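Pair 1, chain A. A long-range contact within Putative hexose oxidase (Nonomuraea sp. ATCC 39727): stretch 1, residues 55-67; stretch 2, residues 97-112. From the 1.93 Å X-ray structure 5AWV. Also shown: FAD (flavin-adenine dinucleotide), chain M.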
# COMPACT_ATOMS: atom_id res chain seq x y z
N ASN A 55 18.55 2.40 3.30
CA ASN A 55 19.40 2.54 2.14
C ASN A 55 20.03 1.25 1.82
O ASN A 55 20.35 0.49 2.71
CB ASN A 55 20.56 3.53 2.40
CG ASN A 55 20.05 4.93 2.44
OD1 ASN A 55 19.83 5.45 3.53
ND2 ASN A 55 19.71 5.49 1.29
N GLY A 56 20.21 1.03 0.55
CA GLY A 56 20.91 -0.11 0.03
C GLY A 56 21.84 0.32 -1.06
O GLY A 56 21.91 1.52 -1.39
N GLU A 57 22.58 -0.64 -1.59
CA GLU A 57 23.56 -0.40 -2.65
C GLU A 57 23.51 -1.64 -3.56
O GLU A 57 24.36 -2.50 -3.49
CB GLU A 57 24.97 -0.17 -2.01
CG GLU A 57 26.06 0.28 -2.97
CD GLU A 57 25.76 1.65 -3.60
OE1 GLU A 57 25.19 2.51 -2.86
OE2 GLU A 57 26.08 1.86 -4.82
N PRO A 58 22.46 -1.77 -4.37
CA PRO A 58 22.39 -2.97 -5.16
C PRO A 58 23.45 -3.01 -6.29
O PRO A 58 23.86 -1.96 -6.79
CB PRO A 58 20.97 -2.92 -5.76
CG PRO A 58 20.59 -1.49 -5.68
CD PRO A 58 21.26 -0.92 -4.52
N ASP A 59 23.79 -4.22 -6.72
CA ASP A 59 24.63 -4.40 -7.91
C ASP A 59 23.99 -3.78 -9.15
O ASP A 59 24.67 -3.15 -9.97
CB ASP A 59 24.90 -5.89 -8.17
CG ASP A 59 25.74 -6.55 -7.07
OD1 ASP A 59 26.39 -5.87 -6.22
OD2 ASP A 59 25.76 -7.77 -7.04
N TYR A 60 22.68 -4.00 -9.31
CA TYR A 60 21.99 -3.31 -10.37
C TYR A 60 20.55 -3.19 -10.00
O TYR A 60 20.09 -3.93 -9.10
CB TYR A 60 22.12 -4.00 -11.76
CG TYR A 60 21.77 -5.45 -11.88
CD1 TYR A 60 22.70 -6.48 -11.56
CD2 TYR A 60 20.51 -5.84 -12.39
CE1 TYR A 60 22.34 -7.83 -11.70
CE2 TYR A 60 20.18 -7.14 -12.49
CZ TYR A 60 21.10 -8.15 -12.15
OH TYR A 60 20.64 -9.49 -12.27
N ILE A 61 19.84 -2.31 -10.70
CA ILE A 61 18.37 -2.27 -10.65
C ILE A 61 17.81 -2.63 -12.05
O ILE A 61 18.17 -2.05 -13.04
CB ILE A 61 17.94 -0.86 -10.16
CG1 ILE A 61 18.56 -0.61 -8.80
CG2 ILE A 61 16.42 -0.73 -10.05
CD1 ILE A 61 18.52 0.78 -8.26
N HIS A 62 16.93 -3.62 -12.10
CA HIS A 62 16.41 -4.14 -13.33
C HIS A 62 15.01 -3.60 -13.57
O HIS A 62 14.02 -3.96 -12.85
CB HIS A 62 16.42 -5.66 -13.19
CG HIS A 62 16.65 -6.41 -14.44
ND1 HIS A 62 17.08 -7.73 -14.45
CD2 HIS A 62 16.46 -6.07 -15.74
CE1 HIS A 62 17.17 -8.15 -15.69
NE2 HIS A 62 16.78 -7.17 -16.49
N LEU A 63 14.93 -2.72 -14.56
CA LEU A 63 13.64 -2.21 -15.04
C LEU A 63 13.03 -3.16 -15.99
O LEU A 63 13.69 -3.58 -16.96
CB LEU A 63 13.84 -0.88 -15.77
CG LEU A 63 14.09 0.30 -14.86
CD1 LEU A 63 14.61 1.52 -15.64
CD2 LEU A 63 12.87 0.71 -14.03
N VAL A 64 11.78 -3.54 -15.73
CA VAL A 64 11.13 -4.53 -16.50
C VAL A 64 9.76 -4.01 -17.02
O VAL A 64 9.01 -3.42 -16.29
CB VAL A 64 10.93 -5.82 -15.68
CG1 VAL A 64 12.26 -6.46 -15.37
CG2 VAL A 64 10.14 -5.57 -14.39
N GLY A 65 9.48 -4.26 -18.29
CA GLY A 65 8.27 -3.79 -18.98
C GLY A 65 7.31 -4.85 -19.42
O GLY A 65 6.29 -4.55 -20.05
N SER A 66 7.56 -6.12 -19.00
CA SER A 66 6.64 -7.20 -19.28
C SER A 66 6.81 -8.38 -18.35
O SER A 66 7.81 -8.49 -17.75
CB SER A 66 6.83 -7.73 -20.72
OG SER A 66 8.03 -8.52 -20.81
N THR A 67 5.82 -9.27 -18.35
CA THR A 67 5.85 -10.50 -17.50
C THR A 67 7.06 -11.34 -17.89
O THR A 67 7.81 -11.82 -17.02
CB THR A 67 4.55 -11.26 -17.63
OG1 THR A 67 3.52 -10.42 -17.14
CG2 THR A 67 4.56 -12.56 -16.85
N VAL A 97 13.27 -3.76 0.95
CA VAL A 97 13.86 -3.50 -0.34
C VAL A 97 15.21 -2.82 -0.18
O VAL A 97 16.14 -3.20 -0.92
CB VAL A 97 12.94 -2.63 -1.22
CG1 VAL A 97 13.53 -2.34 -2.59
CG2 VAL A 97 11.57 -3.34 -1.34
N ASP A 98 15.29 -1.80 0.68
CA ASP A 98 16.47 -0.97 0.79
C ASP A 98 17.23 -1.42 2.06
O ASP A 98 16.88 -1.07 3.19
CB ASP A 98 16.14 0.49 0.89
CG ASP A 98 15.56 1.06 -0.39
OD1 ASP A 98 16.11 0.79 -1.48
OD2 ASP A 98 14.55 1.82 -0.27
N ASN A 99 18.18 -2.33 1.85
CA ASN A 99 19.07 -2.81 2.95
C ASN A 99 20.40 -3.18 2.30
O ASN A 99 20.44 -3.44 1.11
CB ASN A 99 18.43 -3.94 3.83
CG ASN A 99 18.14 -5.19 3.05
OD1 ASN A 99 16.97 -5.62 2.89
ND2 ASN A 99 19.16 -5.76 2.50
N PRO A 100 21.47 -3.27 3.10
CA PRO A 100 22.77 -3.63 2.52
C PRO A 100 22.84 -5.01 1.84
O PRO A 100 23.71 -5.22 1.00
CB PRO A 100 23.72 -3.55 3.72
CG PRO A 100 22.98 -2.88 4.83
CD PRO A 100 21.53 -2.94 4.54
N ASP A 101 21.99 -5.96 2.21
CA ASP A 101 22.05 -7.30 1.61
C ASP A 101 21.38 -7.54 0.27
O ASP A 101 21.72 -8.50 -0.42
CB ASP A 101 21.56 -8.35 2.60
CG ASP A 101 22.38 -8.36 3.86
OD1 ASP A 101 23.56 -8.03 3.82
OD2 ASP A 101 21.82 -8.63 4.93
N VAL A 102 20.53 -6.63 -0.18
CA VAL A 102 19.83 -6.79 -1.44
C VAL A 102 20.79 -6.45 -2.54
O VAL A 102 21.33 -5.34 -2.63
CB VAL A 102 18.52 -5.91 -1.50
CG1 VAL A 102 17.94 -5.87 -2.87
CG2 VAL A 102 17.45 -6.50 -0.59
N LYS A 103 20.94 -7.36 -3.48
CA LYS A 103 21.84 -7.07 -4.56
C LYS A 103 21.19 -6.72 -5.87
O LYS A 103 21.86 -6.15 -6.75
CB LYS A 103 22.76 -8.29 -4.77
CG LYS A 103 23.61 -8.63 -3.56
CD LYS A 103 24.63 -7.55 -3.21
CE LYS A 103 25.29 -7.86 -1.87
NZ LYS A 103 26.35 -6.84 -1.65
N VAL A 104 19.98 -7.17 -6.08
CA VAL A 104 19.26 -6.73 -7.25
C VAL A 104 17.89 -6.23 -6.84
O VAL A 104 17.17 -6.92 -6.11
CB VAL A 104 19.08 -7.90 -8.19
CG1 VAL A 104 18.29 -7.50 -9.38
CG2 VAL A 104 20.47 -8.34 -8.73
N ILE A 105 17.50 -5.07 -7.37
CA ILE A 105 16.09 -4.64 -7.26
C ILE A 105 15.40 -4.83 -8.60
O ILE A 105 15.91 -4.38 -9.62
CB ILE A 105 16.02 -3.17 -6.79
CG1 ILE A 105 16.63 -3.09 -5.43
CG2 ILE A 105 14.56 -2.70 -6.78
CD1 ILE A 105 16.70 -1.71 -4.83
N ILE A 106 14.32 -5.59 -8.64
CA ILE A 106 13.46 -5.58 -9.78
C ILE A 106 12.41 -4.44 -9.57
O ILE A 106 11.52 -4.54 -8.72
CB ILE A 106 12.79 -6.93 -10.02
CG1 ILE A 106 13.90 -8.00 -10.23
CG2 ILE A 106 11.87 -6.85 -11.22
CD1 ILE A 106 13.39 -9.42 -10.37
N ASP A 107 12.52 -3.42 -10.41
CA ASP A 107 11.76 -2.21 -10.28
C ASP A 107 10.62 -2.24 -11.28
O ASP A 107 10.86 -2.40 -12.48
CB ASP A 107 12.66 -0.99 -10.47
CG ASP A 107 11.92 0.34 -10.19
OD1 ASP A 107 10.81 0.53 -10.76
OD2 ASP A 107 12.43 1.13 -9.36
N MET A 108 9.39 -2.12 -10.80
CA MET A 108 8.19 -2.28 -11.63
C MET A 108 7.60 -1.03 -12.24
O MET A 108 6.47 -1.08 -12.81
CB MET A 108 7.10 -2.97 -10.84
CG MET A 108 7.53 -4.27 -10.12
SD MET A 108 8.11 -5.65 -11.14
CE MET A 108 6.57 -6.44 -11.35
N SER A 109 8.36 0.04 -12.19
CA SER A 109 7.96 1.40 -12.62
C SER A 109 7.33 1.43 -14.03
O SER A 109 6.39 2.23 -14.29
CB SER A 109 9.16 2.33 -12.70
OG SER A 109 9.71 2.73 -11.48
N LEU A 110 7.85 0.61 -14.94
CA LEU A 110 7.31 0.57 -16.31
C LEU A 110 6.00 -0.19 -16.44
O LEU A 110 5.35 -0.04 -17.47
CB LEU A 110 8.37 0.03 -17.28
CG LEU A 110 9.68 0.80 -17.43
CD1 LEU A 110 10.61 0.05 -18.35
CD2 LEU A 110 9.50 2.18 -18.02
N LEU A 111 5.58 -0.99 -15.43
CA LEU A 111 4.34 -1.77 -15.54
C LEU A 111 3.14 -1.09 -15.02
O LEU A 111 2.79 -1.29 -13.86
CB LEU A 111 4.48 -3.11 -14.80
CG LEU A 111 5.45 -4.12 -15.43
CD1 LEU A 111 5.82 -5.31 -14.52
CD2 LEU A 111 4.95 -4.67 -16.77
N THR A 112 2.45 -0.32 -15.86
CA THR A 112 1.43 0.62 -15.39
C THR A 112 0.07 0.51 -16.15
O THR A 112 -0.68 1.45 -16.19
CB THR A 112 1.90 2.08 -15.51
OG1 THR A 112 2.19 2.34 -16.87
CG2 THR A 112 3.10 2.35 -14.72
PA FAD M . 7.26 -1.38 -1.96
O1A FAD M . 8.19 -0.78 -0.92
O2A FAD M . 7.52 -1.23 -3.38
O5B FAD M . 7.00 -2.90 -1.64
C5B FAD M . 6.62 -3.40 -0.31
C4B FAD M . 6.92 -4.87 -0.21
O4B FAD M . 6.19 -5.66 -1.16
C3B FAD M . 8.39 -5.27 -0.40
O3B FAD M . 8.78 -6.46 0.33
C2B FAD M . 8.39 -5.50 -1.88
O2B FAD M . 9.48 -6.27 -2.26
C1B FAD M . 7.07 -6.17 -2.13
N9A FAD M . 6.61 -5.95 -3.48
C8A FAD M . 6.44 -4.82 -4.17
N7A FAD M . 5.91 -5.04 -5.39
C5A FAD M . 5.72 -6.35 -5.50
C6A FAD M . 5.26 -7.26 -6.57
N6A FAD M . 4.90 -6.73 -7.73
N1A FAD M . 5.20 -8.59 -6.27
C2A FAD M . 5.62 -9.08 -5.07
N3A FAD M . 6.09 -8.32 -4.05
C4A FAD M . 6.19 -6.97 -4.26
N1 FAD M . -1.68 1.09 3.68
C2 FAD M . -3.04 1.01 3.79
O2 FAD M . -3.59 -0.11 3.73
N3 FAD M . -3.81 2.10 3.93
C4 FAD M . -3.32 3.35 3.83
O4 FAD M . -4.06 4.35 3.92
C4X FAD M . -1.87 3.52 3.68
N5 FAD M . -1.27 4.76 3.58
C5X FAD M . 0.07 4.92 3.34
C6 FAD M . 0.58 6.23 3.18
C7 FAD M . 1.99 6.30 3.03
C7M FAD M . 2.63 7.70 2.89
C8 FAD M . 2.89 5.08 2.95
C8M FAD M . 4.33 5.19 2.52
C9 FAD M . 2.28 3.81 3.05
C9A FAD M . 0.94 3.69 3.27
N10 FAD M . 0.30 2.43 3.40
C10 FAD M . -1.07 2.30 3.57
C1' FAD M . 1.10 1.16 3.39
C2' FAD M . 1.16 0.52 2.06
O2' FAD M . -0.07 -0.17 1.91
C3' FAD M . 2.27 -0.46 2.18
O3' FAD M . 3.43 0.31 2.50
C4' FAD M . 2.47 -1.21 0.83
O4' FAD M . 3.17 -2.42 1.13
C5' FAD M . 3.32 -0.36 -0.08
O5' FAD M . 3.42 -0.96 -1.38
P FAD M . 4.48 -0.40 -2.40
O1P FAD M . 4.35 -1.09 -3.67
O2P FAD M . 4.47 1.10 -2.49
O3P FAD M . 5.82 -0.71 -1.57
O HOH W 1 18.34 -0.17 5.39
O HOH W 2 22.05 -3.34 -1.27
O HOH W 3 24.98 -4.53 -1.63
O HOH W 4 9.75 -1.34 -14.68

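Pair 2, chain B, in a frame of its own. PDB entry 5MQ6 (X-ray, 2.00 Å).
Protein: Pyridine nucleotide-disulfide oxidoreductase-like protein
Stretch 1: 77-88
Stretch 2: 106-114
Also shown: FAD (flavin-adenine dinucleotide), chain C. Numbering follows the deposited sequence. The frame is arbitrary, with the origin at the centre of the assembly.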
# COMPACT_ATOMS: atom_id res chain seq x y z
N SER B 77 -13.74 20.60 19.22
CA SER B 77 -13.79 19.34 19.94
C SER B 77 -12.40 18.79 20.33
O SER B 77 -11.46 18.99 19.60
CB SER B 77 -14.50 18.31 19.04
OG SER B 77 -15.85 18.46 19.21
N ARG B 78 -12.31 18.12 21.50
CA ARG B 78 -11.08 17.59 22.10
C ARG B 78 -11.26 16.11 22.36
O ARG B 78 -12.31 15.68 22.84
CB ARG B 78 -10.78 18.24 23.45
CG ARG B 78 -10.45 19.69 23.30
CD ARG B 78 -10.11 20.36 24.64
NE ARG B 78 -9.27 21.47 24.26
CZ ARG B 78 -8.58 22.21 25.08
NH1 ARG B 78 -8.62 21.97 26.39
NH2 ARG B 78 -7.88 23.21 24.57
N TYR B 79 -10.22 15.33 22.09
CA TYR B 79 -10.29 13.90 22.24
C TYR B 79 -9.00 13.44 22.89
O TYR B 79 -8.03 14.20 22.97
CB TYR B 79 -10.42 13.20 20.88
CG TYR B 79 -11.64 13.64 20.14
CD1 TYR B 79 -11.60 14.75 19.37
CD2 TYR B 79 -12.87 13.03 20.33
CE1 TYR B 79 -12.74 15.23 18.73
CE2 TYR B 79 -14.04 13.51 19.71
CZ TYR B 79 -13.95 14.60 18.88
OH TYR B 79 -15.05 15.16 18.23
N LYS B 80 -8.96 12.20 23.36
CA LYS B 80 -7.68 11.69 23.90
C LYS B 80 -6.78 11.30 22.70
O LYS B 80 -5.68 11.77 22.59
CB LYS B 80 -7.96 10.53 24.84
CG LYS B 80 -6.76 9.88 25.56
CD LYS B 80 -7.27 8.84 26.53
CE LYS B 80 -6.09 8.31 27.41
NZ LYS B 80 -6.59 7.22 28.27
N PHE B 81 -7.28 10.39 21.85
CA PHE B 81 -6.60 9.93 20.64
C PHE B 81 -7.39 10.38 19.38
O PHE B 81 -8.61 10.18 19.27
CB PHE B 81 -6.52 8.39 20.60
CG PHE B 81 -5.75 7.80 21.72
CD1 PHE B 81 -4.37 7.72 21.66
CD2 PHE B 81 -6.39 7.36 22.88
CE1 PHE B 81 -3.64 7.23 22.73
CE2 PHE B 81 -5.65 6.86 23.97
CZ PHE B 81 -4.26 6.84 23.89
N ILE B 82 -6.68 10.96 18.44
CA ILE B 82 -7.15 11.03 17.05
C ILE B 82 -6.35 10.06 16.21
O ILE B 82 -5.12 10.07 16.16
CB ILE B 82 -7.18 12.43 16.46
CG1 ILE B 82 -8.30 13.25 17.18
CG2 ILE B 82 -7.47 12.31 14.93
CD1 ILE B 82 -8.17 14.75 16.94
N ILE B 83 -7.11 9.21 15.54
CA ILE B 83 -6.57 8.29 14.53
C ILE B 83 -6.90 8.78 13.11
O ILE B 83 -8.07 8.97 12.81
CB ILE B 83 -7.17 6.89 14.72
CG1 ILE B 83 -6.76 6.35 16.12
CG2 ILE B 83 -6.70 5.93 13.59
CD1 ILE B 83 -7.48 5.08 16.52
N LEU B 84 -5.89 8.95 12.28
CA LEU B 84 -6.12 9.36 10.90
C LEU B 84 -6.11 8.10 10.09
O LEU B 84 -5.10 7.37 10.04
CB LEU B 84 -5.04 10.33 10.41
CG LEU B 84 -5.20 11.10 9.11
CD1 LEU B 84 -4.26 12.29 9.04
CD2 LEU B 84 -4.80 10.24 7.94
N GLY B 85 -7.27 7.79 9.52
CA GLY B 85 -7.49 6.60 8.80
C GLY B 85 -8.40 5.61 9.52
O GLY B 85 -8.15 5.28 10.66
N ALA B 86 -9.38 5.10 8.79
CA ALA B 86 -10.37 4.20 9.25
C ALA B 86 -10.37 2.91 8.39
O ALA B 86 -11.34 2.14 8.35
CB ALA B 86 -11.70 4.91 9.20
N GLY B 87 -9.22 2.64 7.75
CA GLY B 87 -9.03 1.36 7.12
C GLY B 87 -8.61 0.33 8.17
O GLY B 87 -8.74 0.56 9.37
N TYR B 88 -8.11 -0.83 7.71
CA TYR B 88 -7.65 -1.89 8.62
C TYR B 88 -6.59 -1.39 9.59
O TYR B 88 -6.55 -1.80 10.74
CB TYR B 88 -7.13 -3.13 7.88
CG TYR B 88 -8.19 -3.97 7.24
CD1 TYR B 88 -9.51 -3.99 7.68
CD2 TYR B 88 -7.87 -4.83 6.19
CE1 TYR B 88 -10.48 -4.82 7.05
CE2 TYR B 88 -8.81 -5.64 5.62
CZ TYR B 88 -10.11 -5.65 6.04
OH TYR B 88 -11.01 -6.51 5.48
N PRO B 106 -15.98 8.17 26.58
CA PRO B 106 -16.72 8.37 25.33
C PRO B 106 -16.03 9.25 24.25
O PRO B 106 -16.29 9.04 23.05
CB PRO B 106 -18.02 8.99 25.82
CG PRO B 106 -17.52 9.90 26.93
CD PRO B 106 -16.48 9.02 27.67
N ASP B 107 -15.17 10.21 24.67
CA ASP B 107 -14.33 11.02 23.76
C ASP B 107 -12.85 10.62 23.66
O ASP B 107 -11.99 11.45 23.33
CB ASP B 107 -14.32 12.46 24.23
CG ASP B 107 -15.72 13.01 24.42
OD1 ASP B 107 -16.59 12.65 23.58
OD2 ASP B 107 -15.91 13.77 25.41
N ASP B 108 -12.55 9.37 23.99
CA ASP B 108 -11.21 8.90 23.93
C ASP B 108 -10.67 8.65 22.52
O ASP B 108 -9.50 8.63 22.33
CB ASP B 108 -11.04 7.68 24.79
CG ASP B 108 -11.03 8.00 26.26
OD1 ASP B 108 -10.98 9.21 26.62
OD2 ASP B 108 -11.04 7.05 27.08
N ILE B 109 -11.55 8.42 21.55
CA ILE B 109 -11.19 8.13 20.16
C ILE B 109 -12.04 8.92 19.21
O ILE B 109 -13.25 8.88 19.31
CB ILE B 109 -11.32 6.63 19.82
CG1 ILE B 109 -10.25 5.81 20.60
CG2 ILE B 109 -11.18 6.43 18.26
CD1 ILE B 109 -10.27 4.30 20.30
N LEU B 110 -11.38 9.60 18.25
CA LEU B 110 -11.97 10.02 17.02
C LEU B 110 -11.12 9.53 15.90
O LEU B 110 -9.95 9.86 15.82
CB LEU B 110 -12.19 11.55 16.93
CG LEU B 110 -12.95 11.97 15.64
CD1 LEU B 110 -14.41 11.57 15.72
CD2 LEU B 110 -12.85 13.46 15.38
N MET B 111 -11.75 8.76 15.02
CA MET B 111 -11.11 8.30 13.79
C MET B 111 -11.55 9.26 12.71
O MET B 111 -12.75 9.64 12.68
CB MET B 111 -11.50 6.85 13.42
CG MET B 111 -11.27 5.85 14.59
SD MET B 111 -11.85 4.19 14.16
CE MET B 111 -10.48 3.72 13.12
N VAL B 112 -10.59 9.69 11.89
CA VAL B 112 -10.86 10.66 10.82
C VAL B 112 -10.38 10.09 9.52
O VAL B 112 -9.24 9.61 9.38
CB VAL B 112 -10.17 12.03 11.10
CG1 VAL B 112 -10.55 13.12 10.08
CG2 VAL B 112 -10.57 12.48 12.50
N ASP B 113 -11.25 10.20 8.50
CA ASP B 113 -10.95 9.63 7.20
C ASP B 113 -11.71 10.44 6.14
O ASP B 113 -12.86 10.80 6.31
CB ASP B 113 -11.40 8.17 7.19
CG ASP B 113 -10.69 7.31 6.10
OD1 ASP B 113 -10.41 7.81 4.99
OD2 ASP B 113 -10.43 6.11 6.36
N ALA B 114 -11.07 10.65 5.02
CA ALA B 114 -11.67 11.24 3.81
C ALA B 114 -12.68 10.30 3.19
O ALA B 114 -13.57 10.75 2.56
CB ALA B 114 -10.58 11.61 2.80
PA FAD C . -5.70 2.53 3.91
O1A FAD C . -5.12 3.21 2.71
O2A FAD C . -6.51 1.26 3.77
O5B FAD C . -6.63 3.60 4.67
C5B FAD C . -6.15 4.88 4.92
C4B FAD C . -7.30 5.85 4.79
O4B FAD C . -6.82 7.12 5.27
C3B FAD C . -7.81 6.09 3.37
O3B FAD C . -9.22 6.09 3.36
C2B FAD C . -7.29 7.45 3.02
O2B FAD C . -8.11 8.13 2.10
C1B FAD C . -7.26 8.12 4.38
N9A FAD C . -6.40 9.27 4.43
C8A FAD C . -5.09 9.32 4.05
N7A FAD C . -4.67 10.57 4.21
C5A FAD C . -5.66 11.35 4.66
C6A FAD C . -5.79 12.77 5.05
N6A FAD C . -4.84 13.67 4.97
N1A FAD C . -6.97 13.08 5.53
C2A FAD C . -8.00 12.21 5.62
N3A FAD C . -8.00 10.94 5.30
C4A FAD C . -6.82 10.48 4.78
N1 FAD C . -2.01 -5.19 0.71
C2 FAD C . -1.84 -6.48 1.13
O2 FAD C . -1.06 -6.74 2.04
N3 FAD C . -2.51 -7.49 0.55
C4 FAD C . -3.36 -7.23 -0.46
O4 FAD C . -3.95 -8.19 -0.94
C4X FAD C . -3.62 -5.88 -0.99
N5 FAD C . -4.47 -5.58 -2.03
C5X FAD C . -4.60 -4.29 -2.40
C6 FAD C . -5.49 -3.93 -3.52
C7 FAD C . -5.57 -2.49 -3.85
C7M FAD C . -6.45 -2.01 -4.98
C8 FAD C . -4.78 -1.45 -3.13
C8M FAD C . -4.85 0.04 -3.46
C9 FAD C . -3.95 -1.83 -2.09
C9A FAD C . -3.83 -3.19 -1.71
N10 FAD C . -2.95 -3.52 -0.66
C10 FAD C . -2.86 -4.86 -0.27
C1' FAD C . -2.22 -2.49 0.12
C2' FAD C . -3.27 -1.89 1.14
O2' FAD C . -3.27 -0.46 1.03
C3' FAD C . -3.07 -2.34 2.63
O3' FAD C . -3.15 -3.76 2.70
C4' FAD C . -4.12 -1.87 3.66
O4' FAD C . -5.54 -1.92 3.20
C5' FAD C . -3.75 -0.46 4.17
O5' FAD C . -4.51 -0.25 5.41
P FAD C . -4.29 1.24 6.03
O1P FAD C . -5.50 1.43 7.00
O2P FAD C . -2.82 1.30 6.47
O3P FAD C . -4.36 2.27 4.74
O HOH W 5 -9.55 7.39 29.41

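Both pairs lay two short parallel strands side by side, and 14 matched residues superpose at 0.8 Å RMSD. In pair 1, strand 60-63 runs beside 104-107 at 4.7 Å between axes, with 22° between their directions; in pair 2, strand 81-84 runs beside 109-112 at the same 4.7 Å and 19°. Four bridges match one for one, from Y60(A)-V104(A) and F81(B)-I109(B) through L63(A)-D107(A) and L84(B)-V112(B).

The first rule is set by the backbone. In each pair a residue can use its N and O to reach two residues of the other strand, as H62(A) and I83(B) do: H62(A) N donates to I105(A) O at 2.8 Å and H62(A) O accepts from D107(A) N at 2.9 Å, just as I83(B) N donates to L110(B) O at 2.9 Å and I83(B) O accepts from V112(B) N at 2.8 Å. The ladder is less even at its start in pair 1, where K103(A) O takes weak bonds from both D59(A) N at 2.7 Å and Y60(A) N at 3.4 Å. In pair 2 these donors are shared out, K80(B) N to D107(B) O at 3.1 Å and F81(B) N to D108(B) O at 2.9 Å.

Side chains then alternate between the sheet's two faces. On the face carrying I61(A), L63(A), I105(A) and D107(A), the matched residues are I82(B), L84(B), L110(B) and V112(B). The isoleucines are nearly identical, in the same m,t rotamer, and each reaches diagonally: I61(A) CG2 lies 3.8 Å from D107(A) CB, I82(B) CG2 3.9 Å from V112(B) CG2. Thus an aspartate can stand where a valine does, offering its methylene to the isoleucine while D107(A) OD1 accepts from S109(A) N at 2.9 Å and S109(A) OG at 2.6 Å. P58(A) and Y79(B), ahead of the first bridge, cover the same matched position across the way, I105(A) and L110(B), differently. P58(A) CG touches I105(A) CD1 at 4.0 Å, whereas the Y79(B) ring lays its face on L110(B), whose CB is 3.7 Å from the ring centroid.

On the other face, aromatic Y60(A) matches F81(B), but the rotamers diverge. Y60(A), at p, brings its ring over its bridge partner, with V104(A) CG2 3.8 Å from the ring centroid; F81(B), at m, instead has D108(B) O at its ring edge. The next position in pair 2 is filled by I83(B), whose CD1 meets I109(B) CG2 at 4.3 Å and whose CB meets M111(B) CG at 4.2 Å. Its match, H62(A), sends its end away, and I106(A) is met by V64(A), with CG2 atoms 3.8 Å apart.

V64(A) matches G85(B), and here the exits part. G85(B) has backbone angles that call for glycine, and its N donates to V112(B) O at 2.7 Å. In pair 1, water 4 instead links V64(A) O and D107(A) O, at 2.7 Å from each.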